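Local structure of glycoside hydrolase (Streptococcus pneumoniae serotype 4, 6ORH) at residues V74-D79 with A140-Y145; K151-N156 with G163-V168; K187-I192 with C199-T204. The protein probably hydrolyses alpha-L-fucosidic bonds, releasing fucose from host-derived carbohydrate antigens as a member of glycoside hydrolase family 29. The protein carries 2 engineered substitutions. One frame throughout, in Å; residues are numbered along the deposited sequence.

Contact 1. Residues V74-D79 with A140-Y145. With FUC (alpha-L-fucopyranose), chain C.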
loop_
_atom_site.group_PDB
_atom_site.type_symbol
_atom_site.label_atom_id
_atom_site.label_comp_id
_atom_site.label_asym_id
_atom_site.label_seq_id
_atom_site.Cartn_x
_atom_site.Cartn_y
_atom_site.Cartn_z
ATOM N N VAL A 74 -15.486 24.453 -9.353
ATOM C CA VAL A 74 -16.898 24.091 -9.399
ATOM C C VAL A 74 -17.715 25.320 -9.793
ATOM O O VAL A 74 -17.683 26.337 -9.094
ATOM C CB VAL A 74 -17.348 23.530 -8.042
ATOM C CG1 VAL A 74 -18.875 23.360 -7.980
ATOM C CG2 VAL A 74 -16.642 22.203 -7.789
ATOM N N VAL A 75 -18.448 25.222 -10.908
ATOM C CA VAL A 75 -19.332 26.326 -11.280
ATOM C C VAL A 75 -20.797 25.930 -11.145
ATOM O O VAL A 75 -21.676 26.797 -11.230
ATOM C CB VAL A 75 -19.035 26.914 -12.672
ATOM C CG1 VAL A 75 -17.606 27.422 -12.745
ATOM C CG2 VAL A 75 -19.343 25.949 -13.795
ATOM N N LYS A 76 -21.055 24.633 -10.976
ATOM C CA LYS A 76 -22.387 24.162 -10.625
ATOM C C LYS A 76 -22.238 22.814 -9.935
ATOM O O LYS A 76 -21.751 21.856 -10.551
ATOM C CB LYS A 76 -23.280 23.970 -11.856
ATOM C CG LYS A 76 -24.753 23.751 -11.497
ATOM C CD LYS A 76 -25.559 23.176 -12.660
ATOM C CE LYS A 76 -25.236 21.708 -12.894
ATOM N NZ LYS A 76 -26.121 21.096 -13.923
ATOM N N HIS A 77 -22.619 22.753 -8.652
ATOM C CA HIS A 77 -22.568 21.466 -7.958
ATOM C C HIS A 77 -23.906 20.752 -8.139
ATOM O O HIS A 77 -24.724 21.191 -8.932
ATOM C CB HIS A 77 -22.139 21.687 -6.491
ATOM C CG HIS A 77 -21.546 20.461 -5.881
ATOM N ND1 HIS A 77 -22.283 19.649 -5.027
ATOM C CD2 HIS A 77 -20.324 19.891 -5.987
ATOM C CE1 HIS A 77 -21.534 18.635 -4.643
ATOM N NE2 HIS A 77 -20.334 18.752 -5.212
ATOM N N HIS A 78 -24.128 19.650 -7.403
ATOM C CA HIS A 78 -25.342 18.861 -7.623
ATOM C C HIS A 78 -26.612 19.671 -7.329
ATOM O O HIS A 78 -27.665 19.400 -7.891
ATOM C CB HIS A 78 -25.350 17.637 -6.688
ATOM C CG HIS A 78 -24.128 16.775 -6.717
ATOM N ND1 HIS A 78 -23.424 16.471 -7.890
ATOM C CD2 HIS A 78 -23.518 16.083 -5.728
ATOM C CE1 HIS A 78 -22.414 15.656 -7.589
ATOM N NE2 HIS A 78 -22.442 15.396 -6.269
ATOM N N ASP A 79 -26.512 20.656 -6.443
ATOM C CA ASP A 79 -27.657 21.498 -6.091
ATOM C C ASP A 79 -28.149 22.339 -7.275
ATOM O O ASP A 79 -29.260 22.875 -7.247
ATOM C CB ASP A 79 -27.288 22.400 -4.918
ATOM C CG ASP A 79 -26.061 23.248 -5.190
ATOM O OD1 ASP A 79 -26.217 24.330 -5.827
ATOM O OD2 ASP A 79 -24.966 22.811 -4.796
ATOM N N ALA A 140 -33.843 14.753 -23.081
ATOM C CA ALA A 140 -33.275 15.451 -24.222
ATOM C C ALA A 140 -33.119 16.939 -23.905
ATOM O O ALA A 140 -32.118 17.564 -24.286
ATOM C CB ALA A 140 -34.062 15.185 -25.489
ATOM N N ASP A 141 -34.105 17.516 -23.210
ATOM C CA ASP A 141 -34.048 18.928 -22.860
ATOM C C ASP A 141 -32.941 19.159 -21.828
ATOM O O ASP A 141 -32.239 20.170 -21.899
ATOM C CB ASP A 141 -35.394 19.487 -22.381
ATOM C CG ASP A 141 -36.362 19.829 -23.503
ATOM O OD1 ASP A 141 -35.938 19.891 -24.655
ATOM O OD2 ASP A 141 -37.548 20.081 -23.199
ATOM N N TYR A 142 -32.763 18.220 -20.888
ATOM C CA TYR A 142 -31.729 18.428 -19.876
ATOM C C TYR A 142 -30.357 18.387 -20.547
ATOM O O TYR A 142 -29.491 19.234 -20.244
ATOM C CB TYR A 142 -31.746 17.404 -18.725
ATOM C CG TYR A 142 -30.609 17.678 -17.771
ATOM C CD1 TYR A 142 -30.616 18.790 -16.946
ATOM C CD2 TYR A 142 -29.435 16.924 -17.818
ATOM C CE1 TYR A 142 -29.525 19.132 -16.148
ATOM C CE2 TYR A 142 -28.346 17.232 -17.008
ATOM C CZ TYR A 142 -28.376 18.352 -16.194
ATOM O OH TYR A 142 -27.302 18.678 -15.396
ATOM N N ASN A 143 -30.184 17.406 -21.441
ATOM C CA ASN A 143 -28.920 17.314 -22.179
ATOM C C ASN A 143 -28.633 18.599 -22.954
ATOM O O ASN A 143 -27.473 19.023 -23.025
ATOM C CB ASN A 143 -28.888 16.101 -23.101
ATOM C CG ASN A 143 -28.506 14.873 -22.310
ATOM O OD1 ASN A 143 -27.349 14.722 -21.924
ATOM N ND2 ASN A 143 -29.466 13.989 -22.075
ATOM N N ALA A 144 -29.665 19.206 -23.573
ATOM C CA ALA A 144 -29.454 20.455 -24.300
ATOM C C ALA A 144 -29.060 21.606 -23.370
ATOM O O ALA A 144 -28.263 22.464 -23.749
ATOM C CB ALA A 144 -30.673 20.788 -25.149
ATOM N N TYR A 145 -29.608 21.621 -22.149
ATOM C CA TYR A 145 -29.265 22.602 -21.127
ATOM C C TYR A 145 -27.783 22.450 -20.766
ATOM O O TYR A 145 -27.025 23.434 -20.774
ATOM C CB TYR A 145 -30.166 22.392 -19.897
ATOM C CG TYR A 145 -29.777 23.147 -18.650
ATOM C CD1 TYR A 145 -29.817 24.536 -18.622
ATOM C CD2 TYR A 145 -29.315 22.504 -17.503
ATOM C CE1 TYR A 145 -29.473 25.241 -17.487
ATOM C CE2 TYR A 145 -28.975 23.205 -16.350
ATOM C CZ TYR A 145 -29.021 24.590 -16.355
ATOM O OH TYR A 145 -28.675 25.330 -15.261
HETATM C C1 FUC C . -18.528 13.370 -5.420
HETATM C C2 FUC C . -19.468 14.530 -5.137
HETATM C C3 FUC C . -18.825 15.390 -4.055
HETATM C C4 FUC C . -17.525 16.005 -4.583
HETATM C C5 FUC C . -16.597 14.844 -5.022
HETATM C C6 FUC C . -15.352 15.343 -5.731
HETATM O O2 FUC C . -20.703 13.968 -4.660
HETATM O O3 FUC C . -19.749 16.424 -3.671
HETATM O O4 FUC C . -17.844 16.907 -5.680
HETATM O O5 FUC C . -17.286 13.890 -5.925
#
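Lys76 and Tyr145 mark the nearest approach of the two backbones, yet their CA atoms stay 12.7 Å apart, so a turning loop after strand 70-74 meets helix 139-154 through side chains alone. Lys76 spans the gap. Its CG is anti to the backbone N (chi1 -168°) and the chain bends at chi3, which brings NZ up to the phenol of Tyr142. There NZ lies at the ring's edge, near its plane, and makes a weak hydrogen bond of 3.1 Å to Tyr142 OH. Tyr145 flanks the same ammonium obliquely, with its CE2 4.3 Å from Lys76 NZ. The stronger polar partners are a salt bridge to Asp128 and the carbonyl of Ser125.

The residues that follow Lys76 reach the sugar. His78 NE2 meets fucose O2 at 2.8 Å in a nearly straight bond (170°), while His77 NE2 shares itself between fucose O4, at 3.1 Å, and a weak, bent bond to O3. His77 CE1 also sits 3.4 Å above one face of the His78 ring, toward its rim. Ser125 OG bonds His78 ND1, so this one residue holds both the lysine and a sugar-binding histidine. With Asp128 in a salt bridge, the buried lysine charge is probably balanced and its protonated form favoured, and the tyrosine hydroxyl adds only a weak dipolar partner.

Contact 2. Residues K151-N156 with G163-V168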
loop_
_atom_site.group_PDB
_atom_site.type_symbol
_atom_site.label_atom_id
_atom_site.label_comp_id
_atom_site.label_asym_id
_atom_site.label_seq_id
_atom_site.Cartn_x
_atom_site.Cartn_y
_atom_site.Cartn_z
ATOM N N LYS A 151 -21.107 25.153 -23.917
ATOM C CA LYS A 151 -20.790 26.105 -24.977
ATOM C C LYS A 151 -20.535 27.491 -24.389
ATOM O O LYS A 151 -19.580 28.169 -24.772
ATOM C CB LYS A 151 -21.949 26.130 -25.982
ATOM C CG LYS A 151 -21.975 24.870 -26.844
ATOM C CD LYS A 151 -23.168 24.823 -27.788
ATOM C CE LYS A 151 -23.153 23.599 -28.678
ATOM N NZ LYS A 151 -24.332 23.619 -29.578
ATOM N N GLU A 152 -21.378 27.923 -23.448
ATOM C CA GLU A 152 -21.206 29.222 -22.807
ATOM C C GLU A 152 -19.838 29.323 -22.142
ATOM O O GLU A 152 -19.188 30.375 -22.184
ATOM C CB GLU A 152 -22.177 29.408 -21.647
ATOM C CG GLU A 152 -23.523 29.871 -22.094
ATOM C CD GLU A 152 -24.466 30.188 -20.946
ATOM O OE1 GLU A 152 -24.495 29.428 -19.945
ATOM O OE2 GLU A 152 -25.150 31.230 -21.046
ATOM N N ILE A 153 -19.419 28.233 -21.508
ATOM C CA ILE A 153 -18.213 28.286 -20.691
ATOM C C ILE A 153 -16.996 28.214 -21.605
ATOM O O ILE A 153 -16.001 28.934 -21.378
ATOM C CB ILE A 153 -18.227 27.117 -19.682
ATOM C CG1 ILE A 153 -19.338 27.328 -18.638
ATOM C CG2 ILE A 153 -16.856 26.954 -19.029
ATOM C CD1 ILE A 153 -19.747 26.034 -17.910
ATOM N N LEU A 154 -17.058 27.295 -22.581
ATOM C CA LEU A 154 -15.857 26.910 -23.305
ATOM C C LEU A 154 -15.629 27.717 -24.591
ATOM O O LEU A 154 -14.586 27.530 -25.238
ATOM C CB LEU A 154 -15.878 25.404 -23.595
ATOM C CG LEU A 154 -16.012 24.500 -22.367
ATOM C CD1 LEU A 154 -16.240 23.062 -22.819
ATOM C CD2 LEU A 154 -14.764 24.580 -21.455
ATOM N N SER A 155 -16.584 28.597 -24.959
ATOM C CA SER A 155 -16.425 29.416 -26.162
ATOM C C SER A 155 -16.095 30.877 -25.850
ATOM O O SER A 155 -15.962 31.662 -26.787
ATOM C CB SER A 155 -17.666 29.371 -27.019
ATOM O OG SER A 155 -18.674 30.119 -26.363
ATOM N N ASN A 156 -16.039 31.256 -24.573
ATOM C CA ASN A 156 -15.919 32.655 -24.166
ATOM C C ASN A 156 -14.451 32.991 -23.913
ATOM O O ASN A 156 -13.846 32.419 -23.015
ATOM C CB ASN A 156 -16.739 32.956 -22.903
ATOM C CG ASN A 156 -16.845 34.428 -22.564
ATOM O OD1 ASN A 156 -15.883 35.188 -22.706
ATOM N ND2 ASN A 156 -17.997 34.849 -22.063
ATOM N N GLY A 163 -8.558 32.235 -22.312
ATOM C CA GLY A 163 -9.550 31.593 -23.157
ATOM C C GLY A 163 -9.409 30.081 -23.257
ATOM O O GLY A 163 -10.181 29.436 -23.973
ATOM N N LYS A 164 -8.434 29.505 -22.556
ATOM C CA LYS A 164 -8.162 28.089 -22.730
ATOM C C LYS A 164 -8.563 27.335 -21.468
ATOM O O LYS A 164 -8.245 27.766 -20.354
ATOM C CB LYS A 164 -6.684 27.856 -23.049
ATOM C CG LYS A 164 -6.329 26.420 -23.404
ATOM C CD LYS A 164 -4.879 26.298 -23.864
ATOM C CE LYS A 164 -4.543 24.966 -24.496
ATOM N NZ LYS A 164 -5.272 24.760 -25.769
ATOM N N PHE A 165 -9.249 26.193 -21.660
ATOM C CA PHE A 165 -9.459 25.241 -20.572
ATOM C C PHE A 165 -8.656 23.963 -20.783
ATOM O O PHE A 165 -8.546 23.427 -21.893
ATOM C CB PHE A 165 -10.947 24.878 -20.461
ATOM C CG PHE A 165 -11.728 25.937 -19.731
ATOM C CD1 PHE A 165 -11.854 25.880 -18.346
ATOM C CD2 PHE A 165 -12.351 26.974 -20.422
ATOM C CE1 PHE A 165 -12.568 26.861 -17.663
ATOM C CE2 PHE A 165 -13.033 27.969 -19.727
ATOM C CZ PHE A 165 -13.147 27.913 -18.354
ATOM N N ALA A 166 -8.089 23.479 -19.669
ATOM C CA ALA A 166 -7.255 22.280 -19.650
ATOM C C ALA A 166 -8.026 21.024 -19.226
ATOM O O ALA A 166 -7.565 19.916 -19.507
ATOM C CB ALA A 166 -6.055 22.510 -18.749
ATOM N N GLU A 167 -9.153 21.191 -18.513
ATOM C CA GLU A 167 -9.860 20.008 -18.029
ATOM C C GLU A 167 -11.333 20.339 -17.812
ATOM O O GLU A 167 -11.645 21.425 -17.340
ATOM C CB GLU A 167 -9.237 19.553 -16.707
ATOM C CG GLU A 167 -9.785 18.221 -16.157
ATOM C CD GLU A 167 -8.872 17.587 -15.115
ATOM O OE1 GLU A 167 -7.662 17.925 -15.077
ATOM O OE2 GLU A 167 -9.346 16.732 -14.334
ATOM N N VAL A 168 -12.211 19.399 -18.196
ATOM C CA VAL A 168 -13.639 19.507 -17.892
ATOM C C VAL A 168 -13.976 18.341 -16.963
ATOM O O VAL A 168 -13.574 17.223 -17.266
ATOM C CB VAL A 168 -14.477 19.458 -19.187
ATOM C CG1 VAL A 168 -15.971 19.358 -18.865
ATOM C CG2 VAL A 168 -14.204 20.689 -20.068
HETATM O O HOH W 1 -12.611 30.048 -25.339
#
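Leu154 and Ile153 divide the Phe165 ring between them. Leu154 CD2 comes obliquely to the CB side of the ring, 3.6 Å from Phe165 CD2 and almost as close to CG, whereas Ile153 meets the far end, its CG2 3.9 Å from Phe165 CZ. Both aliphatic chains run at about a right angle to the phenylalanine. With its CG2 anti to the backbone N, Ile153 touches the ring through that methyl and not through the CG1-CD1 arm. The carbonyl of Ile153 joins in, its O 3.5 Å from Phe165 CE2. Both methyls of Leu154 also meet the strand, CD1 and CD2 each 4.2 Å from Val168 CG2.

Polar groups complete the contact further out. A water within hydrogen-bonding distance of both Leu154 O (3.2 Å) and Gly163 O (2.9 Å) can bridge helix and loop, though it need not donate to both at once. Gln196 makes a similar bridge, its NE2 bonded to those two carbonyls and its OE1 to Phe165 N. The final turn is closed by Ser155 OG, which gives Lys151 O a 2.7 Å bond from 32° off the carbonyl plane, while Ser155 N reaches the same oxygen weakly.

Around this apolar group, Phe165 also packs on Met120 and Val122 of strand 119-124, and Leu154 leans on Ile192 and Leu195 of helix 185-196. The contact therefore joins the C-terminal end of helix 139-154 to Phe165 and to Val168 of strand 167-169, with helix 185-196 alongside, touching Leu154.

Contact 3. Residues K187-I192 with C199-T204. With GAL (beta-D-galactopyranose), chain B.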
loop_
_atom_site.group_PDB
_atom_site.type_symbol
_atom_site.label_atom_id
_atom_site.label_comp_id
_atom_site.label_asym_id
_atom_site.label_seq_id
_atom_site.Cartn_x
_atom_site.Cartn_y
_atom_site.Cartn_z
ATOM N N LYS A 187 -21.986 13.698 -27.760
ATOM C CA LYS A 187 -22.275 15.034 -28.236
ATOM C C LYS A 187 -21.549 16.053 -27.362
ATOM O O LYS A 187 -20.966 16.998 -27.879
ATOM C CB LYS A 187 -23.790 15.260 -28.250
ATOM C CG LYS A 187 -24.215 16.543 -28.936
ATOM C CD LYS A 187 -25.707 16.578 -29.179
ATOM C CE LYS A 187 -26.134 17.847 -29.889
ATOM N NZ LYS A 187 -27.612 17.913 -29.939
ATOM N N TRP A 188 -21.525 15.809 -26.045
ATOM C CA TRP A 188 -20.781 16.706 -25.165
ATOM C C TRP A 188 -19.296 16.708 -25.516
ATOM O O TRP A 188 -18.702 17.792 -25.577
ATOM C CB TRP A 188 -20.943 16.327 -23.694
ATOM C CG TRP A 188 -22.346 16.352 -23.169
ATOM C CD1 TRP A 188 -23.487 16.781 -23.790
ATOM C CD2 TRP A 188 -22.731 15.998 -21.834
ATOM N NE1 TRP A 188 -24.563 16.690 -22.931
ATOM C CE2 TRP A 188 -24.127 16.200 -21.732
ATOM C CE3 TRP A 188 -22.017 15.526 -20.725
ATOM C CZ2 TRP A 188 -24.824 15.964 -20.539
ATOM C CZ3 TRP A 188 -22.704 15.247 -19.563
ATOM C CH2 TRP A 188 -24.077 15.509 -19.476
ATOM N N PHE A 189 -18.724 15.522 -25.748
ATOM C CA PHE A 189 -17.285 15.422 -25.989
ATOM C C PHE A 189 -16.946 16.101 -27.311
ATOM O O PHE A 189 -15.890 16.742 -27.435
ATOM C CB PHE A 189 -16.818 13.961 -25.971
ATOM C CG PHE A 189 -17.084 13.191 -24.698
ATOM C CD1 PHE A 189 -17.295 13.848 -23.479
ATOM C CD2 PHE A 189 -17.148 11.794 -24.733
ATOM C CE1 PHE A 189 -17.502 13.113 -22.312
ATOM C CE2 PHE A 189 -17.387 11.063 -23.579
ATOM C CZ PHE A 189 -17.574 11.727 -22.376
ATOM N N GLU A 190 -17.851 15.970 -28.293
ATOM C CA GLU A 190 -17.651 16.611 -29.586
ATOM C C GLU A 190 -17.535 18.127 -29.435
ATOM O O GLU A 190 -16.626 18.740 -30.007
ATOM C CB GLU A 190 -18.800 16.255 -30.529
ATOM C CG GLU A 190 -18.670 14.884 -31.154
ATOM C CD GLU A 190 -19.899 14.472 -31.955
ATOM O OE1 GLU A 190 -20.831 15.287 -32.064
ATOM O OE2 GLU A 190 -19.934 13.338 -32.445
ATOM N N THR A 191 -18.455 18.725 -28.656
ATOM C CA THR A 191 -18.461 20.158 -28.431
ATOM C C THR A 191 -17.181 20.576 -27.701
ATOM O O THR A 191 -16.616 21.634 -27.986
ATOM C CB THR A 191 -19.727 20.621 -27.694
ATOM O OG1 THR A 191 -20.757 20.683 -28.687
ATOM C CG2 THR A 191 -19.609 21.987 -27.058
ATOM N N ILE A 192 -16.782 19.777 -26.701
ATOM C CA ILE A 192 -15.563 20.109 -25.958
ATOM C C ILE A 192 -14.369 20.154 -26.912
ATOM O O ILE A 192 -13.535 21.063 -26.811
ATOM C CB ILE A 192 -15.361 19.183 -24.741
ATOM C CG1 ILE A 192 -16.511 19.400 -23.750
ATOM C CG2 ILE A 192 -13.996 19.404 -24.086
ATOM C CD1 ILE A 192 -16.588 18.323 -22.689
ATOM N N CYS A 199 -8.422 19.280 -24.798
ATOM C CA CYS A 199 -8.798 19.494 -23.398
ATOM C C CYS A 199 -9.115 18.151 -22.727
ATOM O O CYS A 199 -9.901 17.362 -23.260
ATOM C CB CYS A 199 -10.046 20.368 -23.356
ATOM S SG CYS A 199 -10.585 20.787 -21.674
ATOM N N LEU A 200 -8.526 17.892 -21.542
ATOM C CA LEU A 200 -8.761 16.646 -20.832
ATOM C C LEU A 200 -10.189 16.592 -20.289
ATOM O O LEU A 200 -10.745 17.615 -19.916
ATOM C CB LEU A 200 -7.769 16.573 -19.665
ATOM C CG LEU A 200 -6.302 16.578 -20.083
ATOM C CD1 LEU A 200 -5.417 16.758 -18.841
ATOM C CD2 LEU A 200 -5.968 15.271 -20.776
ATOM N N ILE A 201 -10.766 15.380 -20.197
ATOM C CA ILE A 201 -12.107 15.250 -19.623
ATOM C C ILE A 201 -12.099 14.152 -18.560
ATOM O O ILE A 201 -11.681 13.010 -18.825
ATOM C CB ILE A 201 -13.138 14.928 -20.731
ATOM C CG1 ILE A 201 -13.174 16.006 -21.819
ATOM C CG2 ILE A 201 -14.508 14.684 -20.099
ATOM C CD1 ILE A 201 -13.950 15.607 -23.077
ATOM N N PHE A 202 -12.536 14.514 -17.345
ATOM C CA PHE A 202 -12.814 13.547 -16.284
ATOM C C PHE A 202 -14.286 13.156 -16.390
ATOM O O PHE A 202 -15.147 14.027 -16.399
ATOM C CB PHE A 202 -12.575 14.229 -14.925
ATOM C CG PHE A 202 -12.868 13.347 -13.737
ATOM C CD1 PHE A 202 -14.180 13.127 -13.339
ATOM C CD2 PHE A 202 -11.844 12.763 -13.012
ATOM C CE1 PHE A 202 -14.454 12.335 -12.235
ATOM C CE2 PHE A 202 -12.111 11.960 -11.907
ATOM C CZ PHE A 202 -13.420 11.729 -11.531
ATOM N N SER A 203 -14.543 11.854 -16.530
ATOM C CA SER A 203 -15.917 11.342 -16.587
ATOM C C SER A 203 -15.904 9.876 -16.174
ATOM O O SER A 203 -14.851 9.282 -15.971
ATOM C CB SER A 203 -16.537 11.487 -17.959
ATOM O OG SER A 203 -16.011 10.479 -18.834
ATOM N N THR A 204 -17.106 9.286 -16.094
ATOM C CA THR A 204 -17.274 7.858 -15.873
ATOM C C THR A 204 -17.012 7.039 -17.134
ATOM O O THR A 204 -16.933 5.816 -17.035
ATOM C CB THR A 204 -18.687 7.571 -15.337
ATOM O OG1 THR A 204 -19.687 8.114 -16.209
ATOM C CG2 THR A 204 -18.858 8.071 -13.918
HETATM C C1 GAL B . -17.720 9.728 -6.826
HETATM C C2 GAL B . -18.362 9.264 -8.152
HETATM C C3 GAL B . -17.321 9.207 -9.280
HETATM C C4 GAL B . -16.419 10.446 -9.301
HETATM C C5 GAL B . -15.863 10.650 -7.885
HETATM C C6 GAL B . -14.936 11.835 -7.757
HETATM O O2 GAL B . -18.906 7.946 -7.974
HETATM O O3 GAL B . -17.984 9.009 -10.560
HETATM O O4 GAL B . -17.157 11.634 -9.707
HETATM O O5 GAL B . -16.990 10.939 -7.022
HETATM O O6 GAL B . -14.297 11.795 -6.452
#
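A beta-alpha-beta unit of the catalytic TIM barrel, made of strand 167-169, helix 185-196 and strand 200-202, supplies this contact between its helix and its second strand. Ile201 CD1 is the shared point: it lies 3.8 Å from Ile192 CD1 and 3.8 Å from Phe189 CD1. The two isoleucines meet end on, methyl to methyl, while the phenylalanine lies at a slant to Ile201. Ile201 also sets CG2 against Phe189 CE1 at 4.0 Å, so both of its branches work on the one ring.

At Cys199, just before the strand, Ile192 turns CG2 anti to its own backbone N, placing that methyl 4.1 Å from Cys199 CB. Further along the chain Ser203 OG stands 4.1 Å from Phe189 CZ; it is hydrogen-bonded to Thr207 OG1 and to the backbone N of Glu205. No hydrogen bond joins the two segments, and the contact is held by apolar packing.

Alternation along the strand sends Ile201 to the helix and Phe202 to the glycan pocket. Phe202 stacks on Trp169 and presents its ring edge, in plane, to galactose C4. Next along, Thr204 CG2 lies 3.6 Å from galactose O3.

In the fold
All three contacts are largely buried, but contact 2 reaches the surface at Asn156 and Gly163. Contacts 1 and 2 use successive parts of helix 139-154 and meet where Val75 CG2 lies 4.1 Å from Ile153 CD1. Contacts 2 and 3, with centres about 11 Å apart, share a sheet, in which strands 167-169 and 200-202 are neighbours and probably hydrogen-bond through Val168 N and Leu200 O, 2.9 Å apart. Chemistry follows place. Contacts 2 and 3 are largely apolar packing between the barrel's outer helices and the strands or adjoining residues they cover, while contact 1 is a small polar contact. Contacts 1 and 3 each touch the glycan, the first through hydrogen-bonding histidines on fucose, the second through Phe202 and Thr204 beside galactose.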